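Local coordinates for berberine bridge enzyme-like protein (Arabidopsis thaliana, PDB 5D79) that is an FAD-dependent oxidoreductase of the berberine bridge enzyme-like family, secreted to the cell wall and involved in adaptation to salt stress, at residues A[296-301]-A[383-388]; A[285-290]-A[397-402]; A[431-436]-A[446-451]. All coordinates share one frame; numbering follows the deposited sequence.

Contact 1. Residues A[296-301]-A[383-388]; sequences NAVHAL and EIWRRL
Strand 298-301 and helix 383-388 cross obliquely, their N-to-C directions 125° apart and their axes 8.9 Å apart at the closest point. The CA atoms of Val298 and Leu388 come nearest to each other. The contact rests on packing, and Val298 carries most of it. Its CG1 stands anti to the backbone N (chi1 -176°) and sits over one face of the Trp385 indole. Val298 CG1 is 3.6 Å from the centroid of the Trp385 five-membered ring, 17° off the ring normal, which makes a CH-pi contact. Its other branch, Val298 CG2, turns to the end of the helix segment and lies 4.1 Å from Leu388 CB. Trp385 leaves the helix with CG anti to its own backbone N, so the indole reaches out along the strand. The six-membered ring thus meets the backbone: Trp385 CZ2 lies 3.4 Å from Val298 O. Further along, Trp385 CZ3 comes to 4.1 Å from Ala300 CB. This is helix-on-sheet packing in the substrate-domain part of the berberine bridge enzyme fold, where helices cover one face of the seven-stranded antiparallel sheet. Helix 263-276 lies next to the same spot, with Ala266 touching both Ala300 and Trp385. His299 points its CB away from the helix, and its ND1 is hydrogen-bonded to Gln259. On the helix, Glu383, Arg386 and Arg387 form a salt-bridge network. Arg386 holds the Glu383 carboxylate side-on with NE and NH2. Arg386 NE lies 2.8 Å from Glu383 OE1, in a nearly straight bond. Glu383 OE2 also accepts from Arg387 NE at 2.6 Å, through its anti lone pair.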
loop_
_atom_site.group_PDB
_atom_site.type_symbol
_atom_site.label_atom_id
_atom_site.label_comp_id
_atom_site.label_asym_id
_atom_site.label_seq_id
_atom_site.Cartn_x
_atom_site.Cartn_y
_atom_site.Cartn_z
ATOM N N ASN A 296 -7.613 -25.797 9.282
ATOM C CA ASN A 296 -8.068 -25.873 7.890
ATOM C C ASN A 296 -9.581 -25.696 7.709
ATOM O O ASN A 296 -10.206 -26.381 6.897
ATOM C CB ASN A 296 -7.626 -27.202 7.270
ATOM C CG ASN A 296 -7.615 -27.165 5.752
ATOM O OD1 ASN A 296 -7.423 -26.110 5.139
ATOM N ND2 ASN A 296 -7.823 -28.321 5.137
ATOM N N ALA A 297 -10.159 -24.765 8.462
ATOM C CA ALA A 297 -11.567 -24.420 8.316
ATOM C C ALA A 297 -11.743 -22.904 8.290
ATOM O O ALA A 297 -10.944 -22.164 8.862
ATOM C CB ALA A 297 -12.381 -25.031 9.432
ATOM N N VAL A 298 -12.787 -22.448 7.612
ATOM C CA VAL A 298 -13.078 -21.027 7.532
ATOM C C VAL A 298 -13.512 -20.491 8.895
ATOM O O VAL A 298 -14.311 -21.108 9.606
ATOM C CB VAL A 298 -14.167 -20.747 6.479
ATOM C CG1 VAL A 298 -14.408 -19.255 6.322
ATOM C CG2 VAL A 298 -13.768 -21.356 5.160
ATOM N N HIS A 299 -12.965 -19.342 9.261
ATOM C CA HIS A 299 -13.370 -18.690 10.482
ATOM C C HIS A 299 -13.361 -17.182 10.268
ATOM O O HIS A 299 -12.785 -16.707 9.294
ATOM C CB HIS A 299 -12.461 -19.113 11.648
ATOM C CG HIS A 299 -11.091 -18.500 11.636
ATOM N ND1 HIS A 299 -10.245 -18.576 12.721
ATOM C CD2 HIS A 299 -10.417 -17.805 10.687
ATOM C CE1 HIS A 299 -9.114 -17.951 12.444
ATOM N NE2 HIS A 299 -9.194 -17.470 11.217
ATOM N N ALA A 300 -14.029 -16.450 11.161
ATOM C CA ALA A 300 -13.964 -14.992 11.215
ATOM C C ALA A 300 -13.036 -14.567 12.337
ATOM O O ALA A 300 -13.248 -14.918 13.493
ATOM C CB ALA A 300 -15.339 -14.384 11.422
ATOM N N LEU A 301 -12.011 -13.806 11.981
ATOM C CA LEU A 301 -11.047 -13.297 12.935
ATOM C C LEU A 301 -11.268 -11.795 13.171
ATOM O O LEU A 301 -11.036 -10.977 12.289
ATOM C CB LEU A 301 -9.630 -13.565 12.429
ATOM C CG LEU A 301 -8.489 -13.622 13.436
ATOM C CD1 LEU A 301 -8.652 -14.830 14.364
ATOM C CD2 LEU A 301 -7.157 -13.660 12.693
ATOM N N GLU A 383 -22.298 -15.994 1.367
ATOM C CA GLU A 383 -21.736 -16.448 0.104
ATOM C C GLU A 383 -20.232 -16.264 0.047
ATOM O O GLU A 383 -19.515 -17.133 -0.450
ATOM C CB GLU A 383 -22.385 -15.721 -1.074
ATOM C CG GLU A 383 -21.695 -15.948 -2.424
ATOM C CD GLU A 383 -21.759 -17.379 -2.922
ATOM O OE1 GLU A 383 -22.493 -18.212 -2.354
ATOM O OE2 GLU A 383 -21.067 -17.670 -3.909
ATOM N N ILE A 384 -19.742 -15.134 0.542
ATOM C CA ILE A 384 -18.310 -14.892 0.465
ATOM C C ILE A 384 -17.600 -15.789 1.483
ATOM O O ILE A 384 -16.455 -16.187 1.268
ATOM C CB ILE A 384 -17.952 -13.388 0.659
ATOM C CG1 ILE A 384 -18.351 -12.876 2.039
ATOM C CG2 ILE A 384 -18.617 -12.534 -0.431
ATOM C CD1 ILE A 384 -17.887 -11.457 2.281
ATOM N N TRP A 385 -18.299 -16.143 2.560
ATOM C CA TRP A 385 -17.830 -17.183 3.478
ATOM C C TRP A 385 -17.726 -18.523 2.741
ATOM O O TRP A 385 -16.725 -19.241 2.851
ATOM C CB TRP A 385 -18.773 -17.311 4.685
ATOM C CG TRP A 385 -18.359 -18.357 5.683
ATOM C CD1 TRP A 385 -18.340 -19.714 5.503
ATOM C CD2 TRP A 385 -17.924 -18.129 7.024
ATOM N NE1 TRP A 385 -17.908 -20.339 6.648
ATOM C CE2 TRP A 385 -17.648 -19.388 7.596
ATOM C CE3 TRP A 385 -17.740 -16.981 7.798
ATOM C CZ2 TRP A 385 -17.202 -19.529 8.903
ATOM C CZ3 TRP A 385 -17.307 -17.123 9.095
ATOM C CH2 TRP A 385 -17.041 -18.385 9.636
ATOM N N ARG A 386 -18.775 -18.850 1.991
ATOM C CA ARG A 386 -18.821 -20.089 1.233
ATOM C C ARG A 386 -17.654 -20.194 0.248
ATOM O O ARG A 386 -17.063 -21.251 0.093
ATOM C CB ARG A 386 -20.147 -20.209 0.482
ATOM C CG ARG A 386 -20.284 -21.501 -0.286
ATOM C CD ARG A 386 -21.448 -21.450 -1.243
ATOM N NE ARG A 386 -21.142 -20.657 -2.428
ATOM C CZ ARG A 386 -20.366 -21.077 -3.423
ATOM N NH1 ARG A 386 -19.805 -22.274 -3.370
ATOM N NH2 ARG A 386 -20.142 -20.294 -4.467
ATOM N N ARG A 387 -17.315 -19.098 -0.413
ATOM C CA ARG A 387 -16.284 -19.163 -1.436
ATOM C C ARG A 387 -14.888 -19.419 -0.838
ATOM O O ARG A 387 -14.008 -19.947 -1.507
ATOM C CB ARG A 387 -16.316 -17.886 -2.285
ATOM C CG ARG A 387 -17.451 -17.881 -3.336
ATOM C CD ARG A 387 -17.829 -16.470 -3.746
ATOM N NE ARG A 387 -18.902 -16.416 -4.738
ATOM C CZ ARG A 387 -18.690 -16.296 -6.040
ATOM N NH1 ARG A 387 -19.708 -16.250 -6.884
ATOM N NH2 ARG A 387 -17.450 -16.228 -6.498
ATOM N N LEU A 388 -14.698 -19.082 0.431
ATOM C CA LEU A 388 -13.418 -19.328 1.086
ATOM C C LEU A 388 -13.208 -20.807 1.426
ATOM O O LEU A 388 -12.089 -21.239 1.701
ATOM C CB LEU A 388 -13.299 -18.473 2.348
ATOM C CG LEU A 388 -12.869 -17.023 2.119
ATOM C CD1 LEU A 388 -13.306 -16.167 3.276
ATOM C CD2 LEU A 388 -11.368 -16.936 1.947
#

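Contact 2. Residues A[285-290]-A[397-402]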
loop_
_atom_site.group_PDB
_atom_site.type_symbol
_atom_site.label_atom_id
_atom_site.label_comp_id
_atom_site.label_asym_id
_atom_site.label_seq_id
_atom_site.Cartn_x
_atom_site.Cartn_y
_atom_site.Cartn_z
ATOM N N PHE A 285 -10.145 0.555 16.765
ATOM C CA PHE A 285 -9.984 -0.039 15.448
ATOM C C PHE A 285 -10.406 -1.492 15.502
ATOM O O PHE A 285 -9.809 -2.261 16.240
ATOM C CB PHE A 285 -8.522 0.067 14.991
ATOM C CG PHE A 285 -8.228 -0.641 13.689
ATOM C CD1 PHE A 285 -8.465 -0.019 12.475
ATOM C CD2 PHE A 285 -7.703 -1.929 13.683
ATOM C CE1 PHE A 285 -8.188 -0.672 11.278
ATOM C CE2 PHE A 285 -7.423 -2.581 12.488
ATOM C CZ PHE A 285 -7.665 -1.949 11.288
ATOM N N ILE A 286 -11.425 -1.867 14.732
ATOM C CA ILE A 286 -11.887 -3.254 14.693
ATOM C C ILE A 286 -11.960 -3.813 13.264
ATOM O O ILE A 286 -12.846 -3.455 12.480
ATOM C CB ILE A 286 -13.288 -3.424 15.344
ATOM C CG1 ILE A 286 -13.558 -2.365 16.402
ATOM C CG2 ILE A 286 -13.456 -4.822 15.944
ATOM C CD1 ILE A 286 -14.978 -2.393 16.853
ATOM N N ARG A 287 -11.042 -4.714 12.954
ATOM C CA ARG A 287 -10.964 -5.367 11.648
ATOM C C ARG A 287 -11.556 -6.792 11.663
ATOM O O ARG A 287 -11.478 -7.509 12.658
ATOM C CB ARG A 287 -9.500 -5.393 11.176
ATOM C CG ARG A 287 -9.149 -6.513 10.183
ATOM C CD ARG A 287 -7.769 -6.329 9.544
ATOM N NE ARG A 287 -7.688 -5.084 8.773
ATOM C CZ ARG A 287 -6.557 -4.584 8.283
ATOM N NH1 ARG A 287 -5.409 -5.229 8.484
ATOM N NH2 ARG A 287 -6.563 -3.446 7.606
ATOM N N THR A 288 -12.166 -7.184 10.551
ATOM C CA THR A 288 -12.697 -8.522 10.386
ATOM C C THR A 288 -11.976 -9.191 9.224
ATOM O O THR A 288 -11.935 -8.662 8.110
ATOM C CB THR A 288 -14.227 -8.502 10.124
ATOM O OG1 THR A 288 -14.917 -7.957 11.264
ATOM C CG2 THR A 288 -14.753 -9.900 9.837
ATOM N N THR A 289 -11.383 -10.345 9.480
ATOM C CA THR A 289 -10.752 -11.095 8.411
ATOM C C THR A 289 -11.387 -12.466 8.281
ATOM O O THR A 289 -11.461 -13.235 9.236
ATOM C CB THR A 289 -9.250 -11.268 8.643
ATOM O OG1 THR A 289 -8.672 -10.001 8.979
ATOM C CG2 THR A 289 -8.579 -11.849 7.387
ATOM N N LEU A 290 -11.855 -12.764 7.086
ATOM C CA LEU A 290 -12.329 -14.088 6.778
ATOM C C LEU A 290 -11.215 -14.863 6.084
ATOM O O LEU A 290 -10.650 -14.396 5.094
ATOM C CB LEU A 290 -13.564 -14.004 5.902
ATOM C CG LEU A 290 -14.676 -13.144 6.471
ATOM C CD1 LEU A 290 -15.892 -13.268 5.572
ATOM C CD2 LEU A 290 -15.000 -13.599 7.858
ATOM N N LYS A 397 -7.708 -14.583 1.571
ATOM C CA LYS A 397 -8.276 -13.749 2.619
ATOM C C LYS A 397 -9.326 -12.777 2.066
ATOM O O LYS A 397 -9.197 -12.272 0.943
ATOM C CB LYS A 397 -7.165 -12.956 3.331
ATOM C CG LYS A 397 -5.970 -13.780 3.765
ATOM C CD LYS A 397 -5.052 -13.030 4.718
ATOM C CE LYS A 397 -4.003 -13.990 5.282
ATOM N NZ LYS A 397 -3.137 -13.396 6.333
ATOM N N ILE A 398 -10.364 -12.520 2.859
ATOM C CA ILE A 398 -11.222 -11.358 2.626
ATOM C C ILE A 398 -11.168 -10.492 3.880
ATOM O O ILE A 398 -11.560 -10.917 4.963
ATOM C CB ILE A 398 -12.649 -11.774 2.261
ATOM C CG1 ILE A 398 -12.639 -12.381 0.859
ATOM C CG2 ILE A 398 -13.594 -10.584 2.293
ATOM C CD1 ILE A 398 -13.889 -13.140 0.506
ATOM N N ILE A 399 -10.616 -9.293 3.729
ATOM C CA ILE A 399 -10.258 -8.456 4.863
ATOM C C ILE A 399 -11.103 -7.194 4.891
ATOM O O ILE A 399 -11.087 -6.419 3.946
ATOM C CB ILE A 399 -8.751 -8.064 4.825
ATOM C CG1 ILE A 399 -7.872 -9.284 4.528
ATOM C CG2 ILE A 399 -8.317 -7.444 6.149
ATOM C CD1 ILE A 399 -6.526 -8.939 3.913
ATOM N N LEU A 400 -11.830 -6.985 5.981
ATOM C CA LEU A 400 -12.702 -5.827 6.106
ATOM C C LEU A 400 -12.086 -4.810 7.072
ATOM O O LEU A 400 -11.938 -5.074 8.266
ATOM C CB LEU A 400 -14.114 -6.243 6.569
ATOM C CG LEU A 400 -15.064 -6.923 5.570
ATOM C CD1 LEU A 400 -14.553 -8.279 5.123
ATOM C CD2 LEU A 400 -16.432 -7.076 6.177
ATOM N N THR A 401 -11.736 -3.648 6.527
ATOM C CA THR A 401 -11.046 -2.592 7.255
ATOM C C THR A 401 -11.956 -1.386 7.473
ATOM O O THR A 401 -12.360 -0.735 6.517
ATOM C CB THR A 401 -9.782 -2.169 6.498
ATOM O OG1 THR A 401 -8.902 -3.290 6.432
ATOM C CG2 THR A 401 -9.066 -1.039 7.202
ATOM N N PRO A 402 -12.262 -1.068 8.743
ATOM C CA PRO A 402 -13.243 -0.016 9.024
ATOM C C PRO A 402 -12.718 1.393 8.735
ATOM O O PRO A 402 -11.603 1.739 9.118
ATOM C CB PRO A 402 -13.517 -0.203 10.515
ATOM C CG PRO A 402 -12.187 -0.678 11.056
ATOM C CD PRO A 402 -11.594 -1.543 9.968
#
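Strands 285-290 and 397-402 run antiparallel at 169°, with axes 4.7 Å apart. The tight part is the backbone ladder. Thr288 with Leu400 and Leu290 with Ile398 are hydrogen-bonded pairs, and Leu400 N to Thr288 O is the shortest of the backbone bonds at 2.7 Å, nearly along the C=O axis. Between them, Thr289 and Ile399 form a non-hydrogen-bonded pair. Their side chains lie alongside each other, with Thr289 CG2 3.9 Å from Ile399 CG1. On the same face, the chain of Arg287 bends at CG-CD (chi3 -61°) and brings its head alongside Thr401. Arg287 NH2 bonds to Thr401 OG1 at 2.6 Å. This hydrogen bond is bent (133°), and the oxygen is tilted out of the guanidinium plane; NE adds a weak bond to it. Ile399 CG2 packs 3.6 Å from Arg287 NE, over one guanidinium face. At one end, Phe285 CE1 touches Pro402 CD at 3.8 Å. The Lys397 side chain is the looser part: CA stays 3.5 Å from Leu290 O, but the extended, partly exposed chain leads away. Thr288, Leu290, Ile398 and Leu400 point to the helix-covered face. The pairing joins two neighbouring inner strands of the seven-stranded antiparallel sheet, whose opposite face, at Arg287, looks toward the FAD.

Contact 3. Residues A[431-436]-A[446-451]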
loop_
_atom_site.group_PDB
_atom_site.type_symbol
_atom_site.label_atom_id
_atom_site.label_comp_id
_atom_site.label_asym_id
_atom_site.label_seq_id
_atom_site.Cartn_x
_atom_site.Cartn_y
_atom_site.Cartn_z
ATOM N N ALA A 431 -5.760 -13.634 -2.808
ATOM C CA ALA A 431 -5.410 -15.037 -2.740
ATOM C C ALA A 431 -3.895 -15.164 -2.769
ATOM O O ALA A 431 -3.244 -14.568 -3.617
ATOM C CB ALA A 431 -6.050 -15.816 -3.886
ATOM N N TYR A 432 -3.346 -15.921 -1.822
ATOM C CA TYR A 432 -1.918 -16.197 -1.768
ATOM C C TYR A 432 -1.652 -17.623 -2.224
ATOM O O TYR A 432 -2.505 -18.500 -2.089
ATOM C CB TYR A 432 -1.375 -15.982 -0.352
ATOM C CG TYR A 432 -1.419 -14.536 0.093
ATOM C CD1 TYR A 432 -2.551 -14.004 0.694
ATOM C CD2 TYR A 432 -0.328 -13.705 -0.094
ATOM C CE1 TYR A 432 -2.593 -12.678 1.087
ATOM C CE2 TYR A 432 -0.357 -12.390 0.302
ATOM C CZ TYR A 432 -1.492 -11.875 0.886
ATOM O OH TYR A 432 -1.517 -10.551 1.265
ATOM N N TRP A 433 -0.472 -17.851 -2.782
ATOM C CA TRP A 433 -0.062 -19.198 -3.136
ATOM C C TRP A 433 1.459 -19.304 -3.114
ATOM O O TRP A 433 2.158 -18.300 -3.224
ATOM C CB TRP A 433 -0.632 -19.607 -4.508
ATOM C CG TRP A 433 -0.128 -18.845 -5.712
ATOM C CD1 TRP A 433 0.966 -19.148 -6.484
ATOM C CD2 TRP A 433 -0.730 -17.691 -6.317
ATOM N NE1 TRP A 433 1.090 -18.238 -7.514
ATOM C CE2 TRP A 433 0.061 -17.339 -7.435
ATOM C CE3 TRP A 433 -1.856 -16.916 -6.015
ATOM C CZ2 TRP A 433 -0.237 -16.255 -8.244
ATOM C CZ3 TRP A 433 -2.148 -15.830 -6.823
ATOM C CH2 TRP A 433 -1.339 -15.510 -7.923
ATOM N N ARG A 434 1.967 -20.523 -2.955
ATOM C CA ARG A 434 3.406 -20.741 -2.882
ATOM C C ARG A 434 4.058 -20.472 -4.235
ATOM O O ARG A 434 3.521 -20.853 -5.275
ATOM C CB ARG A 434 3.710 -22.166 -2.409
ATOM C CG ARG A 434 3.250 -22.456 -0.992
ATOM C CD ARG A 434 3.652 -23.858 -0.541
ATOM N NE ARG A 434 5.098 -24.070 -0.562
ATOM C CZ ARG A 434 5.917 -23.781 0.446
ATOM N NH1 ARG A 434 5.449 -23.258 1.577
ATOM N NH2 ARG A 434 7.215 -24.015 0.325
ATOM N N GLU A 435 5.215 -19.814 -4.211
ATOM C CA GLU A 435 5.887 -19.370 -5.428
ATOM C C GLU A 435 6.327 -20.524 -6.331
ATOM O O GLU A 435 6.477 -20.351 -7.541
ATOM C CB GLU A 435 7.094 -18.505 -5.067
ATOM C CG GLU A 435 8.059 -19.165 -4.104
ATOM C CD GLU A 435 9.197 -18.252 -3.715
ATOM O OE1 GLU A 435 9.501 -17.314 -4.479
ATOM O OE2 GLU A 435 9.783 -18.466 -2.638
ATOM N N GLU A 436 6.541 -21.690 -5.727
ATOM C CA GLU A 436 6.868 -22.921 -6.444
ATOM C C GLU A 436 5.914 -23.191 -7.597
ATOM O O GLU A 436 6.323 -23.591 -8.679
ATOM C CB GLU A 436 6.845 -24.109 -5.481
ATOM C CG GLU A 436 8.023 -24.169 -4.522
ATOM C CD GLU A 436 7.963 -23.151 -3.378
ATOM O OE1 GLU A 436 6.964 -22.403 -3.248
ATOM O OE2 GLU A 436 8.940 -23.106 -2.597
ATOM N N LYS A 446 -6.237 -20.702 -11.382
ATOM C CA LYS A 446 -7.389 -20.940 -10.523
ATOM C C LYS A 446 -7.498 -19.906 -9.392
ATOM O O LYS A 446 -8.592 -19.643 -8.881
ATOM C CB LYS A 446 -7.327 -22.360 -9.948
ATOM C CG LYS A 446 -6.197 -22.607 -8.952
ATOM C CD LYS A 446 -6.008 -24.102 -8.681
ATOM C CE LYS A 446 -4.789 -24.377 -7.797
ATOM N NZ LYS A 446 -4.316 -25.799 -7.876
ATOM N N TYR A 447 -6.363 -19.318 -9.019
ATOM C CA TYR A 447 -6.314 -18.294 -7.983
ATOM C C TYR A 447 -6.822 -16.947 -8.504
ATOM O O TYR A 447 -7.590 -16.244 -7.838
ATOM C CB TYR A 447 -4.886 -18.137 -7.458
ATOM C CG TYR A 447 -4.263 -19.386 -6.854
ATOM C CD1 TYR A 447 -4.755 -19.931 -5.675
ATOM C CD2 TYR A 447 -3.156 -20.002 -7.448
ATOM C CE1 TYR A 447 -4.178 -21.065 -5.107
ATOM C CE2 TYR A 447 -2.574 -21.130 -6.886
ATOM C CZ TYR A 447 -3.091 -21.654 -5.716
ATOM O OH TYR A 447 -2.534 -22.767 -5.141
ATOM N N LEU A 448 -6.365 -16.584 -9.694
ATOM C CA LEU A 448 -6.863 -15.399 -10.385
ATOM C C LEU A 448 -8.376 -15.490 -10.545
ATOM O O LEU A 448 -9.111 -14.571 -10.159
ATOM C CB LEU A 448 -6.193 -15.250 -11.756
ATOM C CG LEU A 448 -4.938 -14.382 -11.849
ATOM C CD1 LEU A 448 -4.051 -14.541 -10.639
ATOM C CD2 LEU A 448 -4.169 -14.716 -13.099
ATOM N N LYS A 449 -8.828 -16.613 -11.107
ATOM C CA LYS A 449 -10.248 -16.857 -11.319
ATOM C C LYS A 449 -11.032 -16.745 -10.028
ATOM O O LYS A 449 -12.121 -16.180 -10.026
ATOM C CB LYS A 449 -10.481 -18.233 -11.943
ATOM C CG LYS A 449 -10.050 -18.324 -13.409
ATOM C CD LYS A 449 -10.333 -19.693 -14.025
ATOM C CE LYS A 449 -9.733 -19.786 -15.412
ATOM N NZ LYS A 449 -8.287 -19.410 -15.406
ATOM N N TRP A 450 -10.472 -17.278 -8.941
ATOM C CA TRP A 450 -11.112 -17.222 -7.630
ATOM C C TRP A 450 -11.330 -15.774 -7.195
ATOM O O TRP A 450 -12.434 -15.391 -6.791
ATOM C CB TRP A 450 -10.283 -17.970 -6.566
ATOM C CG TRP A 450 -11.014 -18.021 -5.249
ATOM C CD1 TRP A 450 -11.917 -18.967 -4.852
ATOM C CD2 TRP A 450 -10.957 -17.050 -4.183
ATOM N NE1 TRP A 450 -12.409 -18.658 -3.602
ATOM C CE2 TRP A 450 -11.838 -17.485 -3.172
ATOM C CE3 TRP A 450 -10.243 -15.860 -3.986
ATOM C CZ2 TRP A 450 -12.020 -16.772 -1.974
ATOM C CZ3 TRP A 450 -10.430 -15.156 -2.796
ATOM C CH2 TRP A 450 -11.309 -15.616 -1.809
ATOM N N VAL A 451 -10.272 -14.975 -7.291
ATOM C CA VAL A 451 -10.310 -13.577 -6.875
ATOM C C VAL A 451 -11.242 -12.767 -7.786
ATOM O O VAL A 451 -11.981 -11.891 -7.323
ATOM C CB VAL A 451 -8.885 -12.958 -6.870
ATOM C CG1 VAL A 451 -8.930 -11.481 -6.524
ATOM C CG2 VAL A 451 -7.993 -13.684 -5.886
#
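Trp433 holds its CG in the crowded position between backbone N and carbonyl carbon (chi1 66°), while Tyr447 has CG beside its backbone N (chi1 -59°). These torsions lay the two rings almost parallel, 4° apart. The setting is a strand followed by the helix that packs back on it: strand 425-434 of the seven-stranded antiparallel sheet leads into helix 441-458, which runs back antiparallel and covers the strand. Axes of strand 431-434 and helix 446-451 are 8.8 Å apart. The rings are slid apart and barely overlap, with centroids 4.5 Å apart between the Tyr447 ring and the five-membered ring of Trp433. Trp433 CB lies over the tyrosine face, off its centre, in a CH-pi contact 3.6 Å from the Tyr447 ring centroid. Tyr447 OH is hydrogen-bonded to Glu437, and Trp433 NE1 to Asp438, so both side chains are tied by polar bonds to the connection that follows the strand. Beside the six-membered ring, Leu448 CD1 lies 4.0 Å from Trp433 CH2. Tyr432 points its CB away from the helix, on the FAD side. One turn further along the helix, Trp450 and Val451 meet the Ala431 methyl, and Ala431 CB comes to 3.5 Å from Val451 CG2.

Overall arrangement
All three contacts belong to one seven-stranded antiparallel sheet. Contact 2 pairs two of its strands; contacts 1 and 3 pack helices on one of its faces. Contacts 1 and 2 have centres 13 Å apart and meet where Leu388 CD1 lies 3.4 Å from Leu290 CB. Trp450 ties contact 3 to the others: Trp450 NE1 probably donates to Arg387 O at 2.9 Å, and Trp450 CH2 lies 4.3 Å from Ile398 CD1. The other face lies near the cofactor. The side chain of Tyr432 is about 4 Å from FAD and that of Arg287 about 5 Å. The side chain of Tyr432 is also about 8 Å from that of His111, the flavin attachment site, unlinked in this structure.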